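Local coordinates for endoglucanase, glycoside hydrolase family 5 protein (Cytophaga hutchinsonii, PDB 5IHS) that hydrolyses internal beta-1,4-glucosidic bonds of cellulose as an endoglucanase with a TIM-barrel fold, at residues T165-D170 / A206-T211; V193-R196 / L201-E204; Y158-Q163 / T218-P223. All coordinates share one frame; numbering follows the deposited sequence.

Contact 1: residues T165-D170 / A206-T211; sequences TSWNKD and AANPIT
Asn168 and Asn208 mark the closest backbone approach of 165-170 to 206-211, their CA atoms 7.5 Å apart, where the first turn of helix 167-185 faces the loop that leaves helix 202-207. Ser166 is the N-cap of helix 167-185, its OG accepting from Lys169 N. At this distance no backbone-to-backbone bond forms; helix side chains reach the loop, one of them ending on a backbone oxygen. Trp167 turns CG anti to its own N (chi1 175°), which sends the indole across to the loop. There Trp167 NE1 donates to Asn208 O over 2.9 Å; the oxygen lies in the ring plane, whereas the N-H comes from above the carbonyl plane. The six-membered ring of Trp167 brings CH2 to 4.1 Å from CD1 of Ile210, an apolar contact. Nearer the surface, Asn208 ND2 donates to Asn168 OD1 at 2.7 Å along a nearly straight line (169°), the two amide planes turned 66° apart. Asn208 OD1 and Pro209 O both accept from Lys172 NZ. Tryptophan suits its place by joining a large apolar surface to one N-H, and asparagine by offering both donor and acceptor. The contact is therefore an apolar base edged by neutral hydrogen bonds.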
ATOM      1  N   THR A 165      -5.376   4.626 -19.304  1.00  8.35           N
ATOM      2  CA  THR A 165      -6.018   5.592 -18.415  1.00  8.68           C
ATOM      3  C   THR A 165      -5.122   6.820 -18.247  1.00  8.64           C
ATOM      4  O   THR A 165      -4.096   6.763 -17.565  1.00  9.27           O
ATOM      5  CB  THR A 165      -6.308   4.935 -17.064  1.00  9.74           C
ATOM      6  OG1 THR A 165      -6.863   3.623 -17.245  1.00 11.56           O
ATOM      7  CG2 THR A 165      -7.260   5.788 -16.250  1.00 10.10           C
ATOM      8  N   SER A 166      -5.511   7.933 -18.869  1.00  9.69           N
ATOM      9  CA  SER A 166      -4.667   9.125 -18.912  1.00 10.25           C
ATOM     10  C   SER A 166      -4.558   9.800 -17.546  1.00  8.94           C
ATOM     11  O   SER A 166      -5.562   9.969 -16.844  1.00  9.57           O
ATOM     12  CB  SER A 166      -5.279  10.125 -19.902  1.00 12.66           C
ATOM     13  OG  SER A 166      -4.822  11.452 -19.706  1.00 15.11           O
ATOM     14  N   TRP A 167      -3.341  10.243 -17.201  1.00  8.41           N
ATOM     15  CA  TRP A 167      -3.149  11.057 -16.004  1.00  8.37           C
ATOM     16  C   TRP A 167      -3.941  12.361 -16.091  1.00  8.56           C
ATOM     17  O   TRP A 167      -4.765  12.672 -15.220  1.00  8.85           O
ATOM     18  CB  TRP A 167      -1.654  11.335 -15.767  1.00  8.24           C
ATOM     19  CG  TRP A 167      -1.450  12.263 -14.606  1.00  8.34           C
ATOM     20  CD1 TRP A 167      -1.172  13.592 -14.657  1.00  9.03           C
ATOM     21  CD2 TRP A 167      -1.579  11.935 -13.211  1.00  7.85           C
ATOM     22  NE1 TRP A 167      -1.115  14.117 -13.390  1.00  9.03           N
ATOM     23  CE2 TRP A 167      -1.360  13.120 -12.483  1.00  7.91           C
ATOM     24  CE3 TRP A 167      -1.845  10.750 -12.506  1.00  7.88           C
ATOM     25  CZ2 TRP A 167      -1.408  13.161 -11.091  1.00  8.77           C
ATOM     26  CZ3 TRP A 167      -1.895  10.801 -11.114  1.00  8.21           C
ATOM     27  CH2 TRP A 167      -1.682  11.992 -10.430  1.00  8.44           C
ATOM     28  N   ASN A 168      -3.704  13.153 -17.142  1.00  9.60           N
ATOM     29  CA  ASN A 168      -4.289  14.494 -17.189  1.00 10.78           C
ATOM     30  C   ASN A 168      -5.809  14.460 -17.332  1.00 11.74           C
ATOM     31  O   ASN A 168      -6.513  15.310 -16.768  1.00 12.81           O
ATOM     32  CB  ASN A 168      -3.692  15.297 -18.347  1.00 11.95           C
ATOM     33  CG  ASN A 168      -2.259  15.739 -18.094  1.00 13.52           C
ATOM     34  OD1 ASN A 168      -1.789  15.800 -16.955  1.00 14.29           O
ATOM     35  ND2 ASN A 168      -1.564  16.081 -19.170  1.00 15.36           N
ATOM     36  N   LYS A 169      -6.337  13.515 -18.108  1.00 12.21           N
ATOM     37  CA  LYS A 169      -7.760  13.509 -18.429  1.00 13.68           C
ATOM     38  C   LYS A 169      -8.602  12.636 -17.507  1.00 12.30           C
ATOM     39  O   LYS A 169      -9.782  12.945 -17.297  1.00 13.96           O
ATOM     40  CB  LYS A 169      -7.966  13.046 -19.871  1.00 17.05           C
ATOM     41  CG  LYS A 169      -7.415  14.007 -20.901  1.00 21.93           C
ATOM     42  CD  LYS A 169      -7.675  13.499 -22.314  1.00 26.11           C
ATOM     43  CE  LYS A 169      -7.165  14.472 -23.367  1.00 29.14           C
ATOM     44  NZ  LYS A 169      -5.780  14.152 -23.799  1.00 31.00           N
ATOM     45  N   ASP A 170      -8.050  11.537 -16.976  1.00 11.11           N
ATOM     46  CA  ASP A 170      -8.827  10.559 -16.208  1.00 10.89           C
ATOM     47  C   ASP A 170      -8.399  10.489 -14.749  1.00  9.70           C
ATOM     48  O   ASP A 170      -9.237  10.664 -13.853  1.00 10.62           O
ATOM     49  CB  ASP A 170      -8.693   9.151 -16.814  1.00 13.09           C
ATOM     50  CG  ASP A 170      -9.209   9.053 -18.208  1.00 16.45           C
ATOM     51  OD1 ASP A 170     -10.309   9.576 -18.455  1.00 18.02           O
ATOM     52  OD2 ASP A 170      -8.510   8.432 -19.045  1.00 17.26           O
ATOM     53  N   ALA A 206       4.487  13.505 -12.058  1.00  8.67           N
ATOM     54  CA  ALA A 206       5.485  14.484 -11.641  1.00  9.52           C
ATOM     55  C   ALA A 206       5.446  15.725 -12.521  1.00 10.35           C
ATOM     56  O   ALA A 206       5.750  16.830 -12.050  1.00 11.81           O
ATOM     57  CB  ALA A 206       6.875  13.858 -11.665  1.00 10.07           C
ATOM     58  N   ALA A 207       5.077  15.562 -13.798  1.00 10.54           N
ATOM     59  CA  ALA A 207       4.988  16.687 -14.721  1.00 12.44           C
ATOM     60  C   ALA A 207       3.742  17.529 -14.500  1.00 12.45           C
ATOM     61  O   ALA A 207       3.719  18.698 -14.900  1.00 14.92           O
ATOM     62  CB  ALA A 207       5.003  16.182 -16.164  1.00 14.31           C
ATOM     63  N   ASN A 208       2.699  16.965 -13.901  1.00 10.66           N
ATOM     64  CA  ASN A 208       1.462  17.692 -13.633  1.00 10.08           C
ATOM     65  C   ASN A 208       0.911  17.231 -12.297  1.00  8.79           C
ATOM     66  O   ASN A 208      -0.145  16.579 -12.226  1.00  8.91           O
ATOM     67  CB  ASN A 208       0.444  17.476 -14.748  1.00 12.02           C
ATOM     68  CG  ASN A 208      -0.826  18.274 -14.528  1.00 14.97           C
ATOM     69  OD1 ASN A 208      -0.843  19.282 -13.803  1.00 16.95           O
ATOM     70  ND2 ASN A 208      -1.903  17.823 -15.145  1.00 16.11           N
ATOM     71  N   PRO A 209       1.599  17.564 -11.208  1.00  8.73           N
ATOM     72  CA  PRO A 209       1.217  17.030  -9.903  1.00  8.46           C
ATOM     73  C   PRO A 209      -0.052  17.667  -9.366  1.00  8.05           C
ATOM     74  O   PRO A 209      -0.493  18.743  -9.780  1.00  8.69           O
ATOM     75  CB  PRO A 209       2.418  17.379  -9.021  1.00  9.72           C
ATOM     76  CG  PRO A 209       3.006  18.604  -9.671  1.00 10.97           C
ATOM     77  CD  PRO A 209       2.851  18.341 -11.132  1.00 10.27           C
ATOM     78  N   ILE A 210      -0.645  16.958  -8.412  1.00  7.96           N
ATOM     79  CA  ILE A 210      -1.751  17.486  -7.623  1.00  8.28           C
ATOM     80  C   ILE A 210      -1.146  18.413  -6.576  1.00  8.37           C
ATOM     81  O   ILE A 210      -0.447  17.969  -5.663  1.00 10.06           O
ATOM     82  CB  ILE A 210      -2.553  16.353  -6.978  1.00  8.72           C
ATOM     83  CG1 ILE A 210      -3.205  15.501  -8.072  1.00  9.19           C
ATOM     84  CG2 ILE A 210      -3.617  16.921  -6.046  1.00 10.58           C
ATOM     85  CD1 ILE A 210      -3.721  14.159  -7.586  1.00 10.48           C
ATOM     86  N   THR A 211      -1.392  19.706  -6.726  1.00  8.87           N
ATOM     87  CA  THR A 211      -0.738  20.737  -5.916  1.00 10.08           C
ATOM     88  C   THR A 211      -1.555  20.973  -4.647  1.00 10.15           C
ATOM     89  O   THR A 211      -2.169  22.021  -4.425  1.00 11.82           O
ATOM     90  CB  THR A 211      -0.523  21.994  -6.754  1.00 12.96           C
ATOM     91  OG1 THR A 211      -1.741  22.336  -7.417  1.00 14.69           O
ATOM     92  CG2 THR A 211       0.563  21.753  -7.816  1.00 13.61           C
TER

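Contact 2: residues V193-R196 / L201-E204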
ATOM      1  N   VAL A 193      -1.875   8.443  -4.760  1.00  5.98           N
ATOM      2  CA  VAL A 193      -2.616   8.447  -6.016  1.00  6.35           C
ATOM      3  C   VAL A 193      -1.903   7.594  -7.064  1.00  6.06           C
ATOM      4  O   VAL A 193      -0.725   7.827  -7.373  1.00  6.35           O
ATOM      5  CB  VAL A 193      -2.807   9.882  -6.541  1.00  6.74           C
ATOM      6  CG1 VAL A 193      -3.611   9.864  -7.843  1.00  7.37           C
ATOM      7  CG2 VAL A 193      -3.469  10.770  -5.493  1.00  7.20           C
ATOM      8  N   GLY A 194      -2.652   6.644  -7.643  1.00  6.22           N
ATOM      9  CA  GLY A 194      -2.120   5.767  -8.663  1.00  6.22           C
ATOM     10  C   GLY A 194      -1.790   6.476  -9.959  1.00  5.75           C
ATOM     11  O   GLY A 194      -2.229   7.593 -10.225  1.00  6.65           O
ATOM     12  N   THR A 195      -0.985   5.791 -10.776  1.00  6.34           N
ATOM     13  CA  THR A 195      -0.449   6.361 -12.002  1.00  6.54           C
ATOM     14  C   THR A 195      -0.703   5.420 -13.189  1.00  6.51           C
ATOM     15  O   THR A 195      -1.094   4.252 -13.035  1.00  6.77           O
ATOM     16  CB  THR A 195       1.042   6.751 -11.807  1.00  7.47           C
ATOM     17  OG1 THR A 195       1.827   5.606 -11.455  1.00  8.23           O
ATOM     18  CG2 THR A 195       1.193   7.848 -10.737  1.00  7.71           C
ATOM     19  N   ARG A 196      -0.520   5.952 -14.399  1.00  6.90           N
ATOM     20  CA  ARG A 196      -0.860   5.196 -15.598  1.00  7.07           C
ATOM     21  C   ARG A 196       0.002   3.934 -15.724  1.00  6.91           C
ATOM     22  O   ARG A 196       1.138   3.860 -15.232  1.00  7.25           O
ATOM     23  CB  ARG A 196      -0.724   6.092 -16.841  1.00  7.38           C
ATOM     24  CG  ARG A 196      -1.258   5.471 -18.136  1.00  7.74           C
ATOM     25  CD  ARG A 196      -1.388   6.474 -19.244  1.00  8.38           C
ATOM     26  NE  ARG A 196      -0.121   6.911 -19.809  1.00  8.43           N
ATOM     27  CZ  ARG A 196       0.510   6.313 -20.814  1.00  9.08           C
ATOM     28  NH1 ARG A 196       0.035   5.195 -21.357  1.00  9.21           N
ATOM     29  NH2 ARG A 196       1.633   6.841 -21.289  1.00  9.83           N
ATOM     30  N   LEU A 201       3.927   4.869 -14.448  1.00  7.45           N
ATOM     31  CA  LEU A 201       4.355   6.077 -15.155  1.00  7.71           C
ATOM     32  C   LEU A 201       4.289   7.312 -14.248  1.00  7.70           C
ATOM     33  O   LEU A 201       3.578   8.295 -14.485  1.00  8.16           O
ATOM     34  CB  LEU A 201       3.585   6.232 -16.464  1.00  8.12           C
ATOM     35  CG  LEU A 201       3.825   5.069 -17.445  1.00  9.60           C
ATOM     36  CD1 LEU A 201       3.009   5.266 -18.713  1.00 10.30           C
ATOM     37  CD2 LEU A 201       5.290   4.860 -17.786  1.00 12.26           C
ATOM     38  N   VAL A 202       5.107   7.248 -13.195  1.00  7.68           N
ATOM     39  CA  VAL A 202       5.151   8.299 -12.189  1.00  7.24           C
ATOM     40  C   VAL A 202       5.651   9.616 -12.761  1.00  7.48           C
ATOM     41  O   VAL A 202       5.329  10.676 -12.221  1.00  8.12           O
ATOM     42  CB  VAL A 202       5.936   7.833 -10.947  1.00  7.56           C
ATOM     43  CG1 VAL A 202       5.125   6.796 -10.188  1.00  7.61           C
ATOM     44  CG2 VAL A 202       7.307   7.260 -11.310  1.00  7.65           C
ATOM     45  N   THR A 203       6.438   9.600 -13.842  1.00  7.32           N
ATOM     46  CA  THR A 203       6.890  10.873 -14.409  1.00  8.05           C
ATOM     47  C   THR A 203       5.736  11.709 -14.957  1.00  8.08           C
ATOM     48  O   THR A 203       5.850  12.938 -15.025  1.00  9.23           O
ATOM     49  CB  THR A 203       7.929  10.685 -15.511  1.00  9.70           C
ATOM     50  OG1 THR A 203       7.393   9.864 -16.558  1.00 11.14           O
ATOM     51  CG2 THR A 203       9.215  10.100 -14.966  1.00 10.41           C
ATOM     52  N   GLU A 204       4.633  11.082 -15.381  1.00  8.17           N
ATOM     53  CA  GLU A 204       3.512  11.869 -15.893  1.00  8.67           C
ATOM     54  C   GLU A 204       2.836  12.641 -14.767  1.00  8.87           C
ATOM     55  O   GLU A 204       2.439  13.802 -14.944  1.00 10.08           O
ATOM     56  CB  GLU A 204       2.511  10.974 -16.625  1.00  8.79           C
ATOM     57  CG  GLU A 204       3.111  10.287 -17.824  1.00  9.90           C
ATOM     58  CD  GLU A 204       2.163   9.364 -18.569  1.00 11.10           C
ATOM     59  OE1 GLU A 204       1.107   8.975 -18.006  1.00 10.70           O
ATOM     60  OE2 GLU A 204       2.499   9.026 -19.725  1.00 12.60           O
TER
HETATM   61  O   HOH W   1       0.777   8.426 -15.147  1.00  8.49           O
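Arg196 and Leu201 lie at the two ends of the short helix 196-199, their CA atoms 5.3 Å apart, and Leu201 N closes the turn by donating to Arg196 O, 3.1 Å away and in the carbonyl plane. Leu201 O has two donors: Glu204 N, in the first turn of the next helix, and a water. That water also takes the N-H of Arg196, 2.9 Å from its N, and gives its other proton to Glu204 OE1, so one water satisfies the Arg196 N-H and links it to Leu201 O and the Glu204 carboxylate. Arginine fits here because its reach and its several N-H groups serve different acceptors. Extended at first and bent at chi3 (72°), the chain offers one edge of the guanidinium to Glu204 side-on: Arg196 NE meets Glu204 OE1 at 3.0 Å and Arg196 NH2 meets Glu204 OE2 at 2.8 Å. Both oxygens use their syn lone pairs, and the two planes lie only 22° apart, an almost flat, two-bonded salt bridge. NH1 turns elsewhere, to Gln163 O. CD1 of Leu201 lies over one face of the Arg196 guanidinium, offset toward its rim and 3.3 Å from Arg196 NH2, and leaves the polar edge clear for the carboxylate. Deeper in, Thr195 gives its hydroxyl to Thr218 O and its N-H to Ser199 OG, while Val202 CG1 packs against Thr195 OG1 at 3.7 Å. The contact thus folds the chain back between strand 191-193, hydrogen-bonded to strand 215-221, and helix 202-207, whose Val202 and Thr203 also rest on helix 228-239.

Contact 3: residues Y158-Q163 / T218-P223; sequences YNEPLQ and TLHFYP
His220 reaches from strand 215-221 to the carboxylate of Glu160, and ND1 donates to OE2 over 2.6 Å, almost straight at 170°. The oxygen lies in the ring plane and accepts the N-H on its anti lone pair, while the carboxylate is turned 58° from the imidazole. Glu160 is extended beyond CG, with that carbon beside the backbone N (chi1 -82°), which lets Glu160 CG pass 3.4 Å from His220 ND1 and brings OE2 to the ring edge. Asn159 comes to the same edge: Asn159 OD1 is 3.1 Å from His220 CE1, near the ring plane, the side chain crossing His220 at about a right angle. Histidine suits this position because its two ring nitrogens can each take a partner, ND1 giving its N-H to Glu160 and NE2 bonding to Thr247 OG1 on strand 244-249. The sequence Asn159-Glu160-Pro161 is the Asn-Glu-Pro motif that follows the fourth barrel strand in family 5 glycoside hydrolases, consistent with Glu160 being the acid/base glutamate; Glu248, the residue after Thr247, is probably the family's nucleophile and bonds to Tyr222 OH. An alanine in place of Glu160 would take away the acceptor at ND1, and the imidazole, left with its bond to Thr247, would probably be freer to tilt. Further into the barrel, a water joins Asn159 O, at 2.9 Å, to the side-chain hydroxyl of Thr218, 2.7 Å from its OG1, while Thr218 CG2 lies 4.3 Å from Asn159 O.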
ATOM      1  N   TYR A 158      -6.790   4.933  -5.844  1.00  6.22           N
ATOM      2  CA  TYR A 158      -6.932   4.295  -7.162  1.00  6.39           C
ATOM      3  C   TYR A 158      -5.725   3.368  -7.371  1.00  6.05           C
ATOM      4  O   TYR A 158      -4.719   3.783  -7.943  1.00  6.40           O
ATOM      5  CB  TYR A 158      -7.005   5.358  -8.252  1.00  7.44           C
ATOM      6  CG  TYR A 158      -7.413   4.896  -9.641  1.00  7.43           C
ATOM      7  CD1 TYR A 158      -7.394   3.557 -10.006  1.00  7.01           C
ATOM      8  CD2 TYR A 158      -7.818   5.827 -10.592  1.00  7.91           C
ATOM      9  CE1 TYR A 158      -7.758   3.163 -11.285  1.00  7.62           C
ATOM     10  CE2 TYR A 158      -8.185   5.444 -11.865  1.00  8.41           C
ATOM     11  CZ  TYR A 158      -8.152   4.109 -12.207  1.00  7.79           C
ATOM     12  OH  TYR A 158      -8.502   3.675 -13.465  1.00  9.15           O
ATOM     13  N   ASN A 159      -5.861   2.102  -6.948  1.00  6.33           N
ATOM     14  CA  ASN A 159      -4.768   1.134  -7.005  1.00  6.14           C
ATOM     15  C   ASN A 159      -3.928   1.211  -8.281  1.00  6.25           C
ATOM     16  O   ASN A 159      -2.739   1.560  -8.221  1.00  6.08           O
ATOM     17  CB  ASN A 159      -5.364  -0.266  -6.855  1.00  6.46           C
ATOM     18  CG  ASN A 159      -4.352  -1.365  -7.105  1.00  6.58           C
ATOM     19  OD1 ASN A 159      -3.244  -1.315  -6.591  1.00  7.33           O
ATOM     20  ND2 ASN A 159      -4.715  -2.356  -7.918  1.00  7.42           N
ATOM     21  N   GLU A 160      -4.527   0.843  -9.420  1.00  6.07           N
ATOM     22  CA  GLU A 160      -3.780   0.628 -10.661  1.00  6.63           C
ATOM     23  C   GLU A 160      -4.597   1.058 -11.865  1.00  7.00           C
ATOM     24  O   GLU A 160      -5.268   0.237 -12.518  1.00  7.38           O
ATOM     25  CB  GLU A 160      -3.339  -0.821 -10.816  1.00  6.97           C
ATOM     26  CG  GLU A 160      -2.076  -1.138 -10.060  1.00  7.42           C
ATOM     27  CD  GLU A 160      -1.555  -2.539 -10.315  1.00  8.05           C
ATOM     28  OE1 GLU A 160      -2.150  -3.265 -11.150  1.00  9.60           O
ATOM     29  OE2 GLU A 160      -0.533  -2.918  -9.700  1.00  8.16           O
ATOM     30  N   PRO A 161      -4.539   2.333 -12.221  1.00  6.78           N
ATOM     31  CA  PRO A 161      -5.014   2.740 -13.543  1.00  6.90           C
ATOM     32  C   PRO A 161      -4.354   1.882 -14.620  1.00  7.55           C
ATOM     33  O   PRO A 161      -3.218   1.427 -14.473  1.00  8.19           O
ATOM     34  CB  PRO A 161      -4.581   4.208 -13.636  1.00  7.14           C
ATOM     35  CG  PRO A 161      -4.427   4.658 -12.197  1.00  7.19           C
ATOM     36  CD  PRO A 161      -3.910   3.440 -11.484  1.00  6.86           C
ATOM     37  N   LEU A 162      -5.080   1.658 -15.709  1.00  7.78           N
ATOM     38  CA  LEU A 162      -4.596   0.842 -16.814  1.00  8.97           C
ATOM     39  C   LEU A 162      -3.657   1.647 -17.719  1.00  8.33           C
ATOM     40  O   LEU A 162      -3.449   2.847 -17.542  1.00  8.72           O
ATOM     41  CB  LEU A 162      -5.784   0.283 -17.592  1.00 11.58           C
ATOM     42  CG  LEU A 162      -6.709  -0.598 -16.749  1.00 14.64           C
ATOM     43  CD1 LEU A 162      -7.893  -1.059 -17.579  1.00 17.19           C
ATOM     44  CD2 LEU A 162      -5.965  -1.794 -16.172  1.00 15.57           C
ATOM     45  N   GLN A 163      -3.063   0.960 -18.694  1.00  9.35           N
ATOM     46  CA  GLN A 163      -2.214   1.660 -19.650  1.00  9.65           C
ATOM     47  C   GLN A 163      -2.995   2.727 -20.418  1.00  8.12           C
ATOM     48  O   GLN A 163      -2.434   3.769 -20.779  1.00  8.99           O
ATOM     49  CB  GLN A 163      -1.586   0.651 -20.603  1.00 11.54           C
ATOM     50  CG  GLN A 163      -0.482   1.231 -21.448  1.00 13.10           C
ATOM     51  CD  GLN A 163       0.015   0.255 -22.491  1.00 17.38           C
ATOM     52  OE1 GLN A 163      -0.308  -0.939 -22.458  1.00 20.24           O
ATOM     53  NE2 GLN A 163       0.813   0.753 -23.422  1.00 18.80           N
ATOM     54  N   THR A 218       1.797   6.574  -6.503  1.00  5.97           N
ATOM     55  CA  THR A 218       2.051   5.144  -6.452  1.00  5.77           C
ATOM     56  C   THR A 218       3.065   4.688  -7.487  1.00  5.92           C
ATOM     57  O   THR A 218       2.955   5.026  -8.668  1.00  6.56           O
ATOM     58  CB  THR A 218       0.748   4.399  -6.724  1.00  6.24           C
ATOM     59  OG1 THR A 218      -0.265   4.964  -5.895  1.00  6.45           O
ATOM     60  CG2 THR A 218       0.895   2.912  -6.451  1.00  6.84           C
ATOM     61  N   LEU A 219       3.979   3.817  -7.044  1.00  6.16           N
ATOM     62  CA  LEU A 219       4.834   3.024  -7.913  1.00  6.34           C
ATOM     63  C   LEU A 219       4.640   1.551  -7.560  1.00  5.98           C
ATOM     64  O   LEU A 219       4.777   1.173  -6.392  1.00  6.17           O
ATOM     65  CB  LEU A 219       6.304   3.398  -7.708  1.00  6.99           C
ATOM     66  CG  LEU A 219       7.319   2.603  -8.524  1.00  8.08           C
ATOM     67  CD1 LEU A 219       7.159   2.896  -9.996  1.00  9.43           C
ATOM     68  CD2 LEU A 219       8.729   2.914  -8.055  1.00  9.13           C
ATOM     69  N   HIS A 220       4.309   0.724  -8.555  1.00  5.64           N
ATOM     70  CA  HIS A 220       4.218  -0.724  -8.385  1.00  5.90           C
ATOM     71  C   HIS A 220       5.228  -1.410  -9.288  1.00  6.36           C
ATOM     72  O   HIS A 220       5.314  -1.090 -10.479  1.00  7.42           O
ATOM     73  CB  HIS A 220       2.835  -1.244  -8.758  1.00  6.22           C
ATOM     74  CG  HIS A 220       1.789  -0.906  -7.752  1.00  5.94           C
ATOM     75  ND1 HIS A 220       0.478  -1.306  -7.876  1.00  6.33           N
ATOM     76  CD2 HIS A 220       1.866  -0.218  -6.588  1.00  5.95           C
ATOM     77  CE1 HIS A 220      -0.210  -0.878  -6.829  1.00  6.93           C
ATOM     78  NE2 HIS A 220       0.615  -0.224  -6.035  1.00  6.63           N
ATOM     79  N   PHE A 221       5.965  -2.380  -8.747  1.00  6.23           N
ATOM     80  CA  PHE A 221       6.937  -3.117  -9.542  1.00  6.56           C
ATOM     81  C   PHE A 221       6.883  -4.599  -9.203  1.00  6.74           C
ATOM     82  O   PHE A 221       6.575  -4.995  -8.072  1.00  6.82           O
ATOM     83  CB  PHE A 221       8.369  -2.568  -9.366  1.00  7.43           C
ATOM     84  CG  PHE A 221       8.977  -2.855  -8.025  1.00  7.71           C
ATOM     85  CD1 PHE A 221       9.650  -4.047  -7.786  1.00  7.91           C
ATOM     86  CD2 PHE A 221       8.866  -1.947  -6.983  1.00  8.58           C
ATOM     87  CE1 PHE A 221      10.187  -4.331  -6.538  1.00  9.40           C
ATOM     88  CE2 PHE A 221       9.415  -2.230  -5.739  1.00  9.35           C
ATOM     89  CZ  PHE A 221      10.063  -3.420  -5.520  1.00  9.83           C
ATOM     90  N   TYR A 222       7.248  -5.395 -10.207  1.00  7.04           N
ATOM     91  CA  TYR A 222       7.330  -6.850 -10.109  1.00  7.45           C
ATOM     92  C   TYR A 222       8.673  -7.196 -10.738  1.00  7.93           C
ATOM     93  O   TYR A 222       8.810  -7.077 -11.972  1.00  8.46           O
ATOM     94  CB  TYR A 222       6.147  -7.548 -10.791  1.00  8.86           C
ATOM     95  CG  TYR A 222       4.915  -7.566  -9.868  1.00 10.90           C
ATOM     96  CD1 TYR A 222       4.117  -6.448  -9.689  1.00 11.87           C
ATOM     97  CD2 TYR A 222       4.598  -8.713  -9.126  1.00 11.66           C
ATOM     98  CE1 TYR A 222       3.048  -6.459  -8.789  1.00 10.93           C
ATOM     99  CE2 TYR A 222       3.534  -8.729  -8.239  1.00 12.35           C
ATOM    100  CZ  TYR A 222       2.760  -7.606  -8.077  1.00 12.61           C
ATOM    101  OH  TYR A 222       1.710  -7.672  -7.191  1.00 14.47           O
ATOM    102  N   PRO A 223       9.683  -7.573  -9.943  1.00  7.91           N
ATOM    103  CA  PRO A 223      11.083  -7.579 -10.422  1.00  8.51           C
ATOM    104  C   PRO A 223      11.416  -8.651 -11.442  1.00  8.78           C
ATOM    105  O   PRO A 223      12.484  -8.570 -12.066  1.00 10.07           O
ATOM    106  CB  PRO A 223      11.885  -7.790  -9.131  1.00  9.33           C
ATOM    107  CG  PRO A 223      10.932  -8.517  -8.239  1.00 10.16           C
ATOM    108  CD  PRO A 223       9.585  -7.935  -8.524  1.00  8.61           C
TER
HETATM  109  O   HOH W   2      -2.417   3.336  -5.976  1.00  6.20           O

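In the fold
The three contacts run from the outer helical layer to the barrel's interior. Contact 3 is wholly buried and polar, near the C-terminal ends of the barrel strands, where the active site of this family is expected; contact 2 is partly buried and charged, and contact 1, the farthest from the chain centre, is neutral, with a buried tryptophan and an exposed asparagine. Contacts 1 and 2 share helix 202-207, and Trp167 packs on Gly194 and Val193, so the indole touches both. Contact 2 joins contact 3 through backbone bonding of Val193 to Thr218 and through Arg196 to Gln163. Along the chain they nest: contact 2 inside contact 1, and contact 1 inside contact 3.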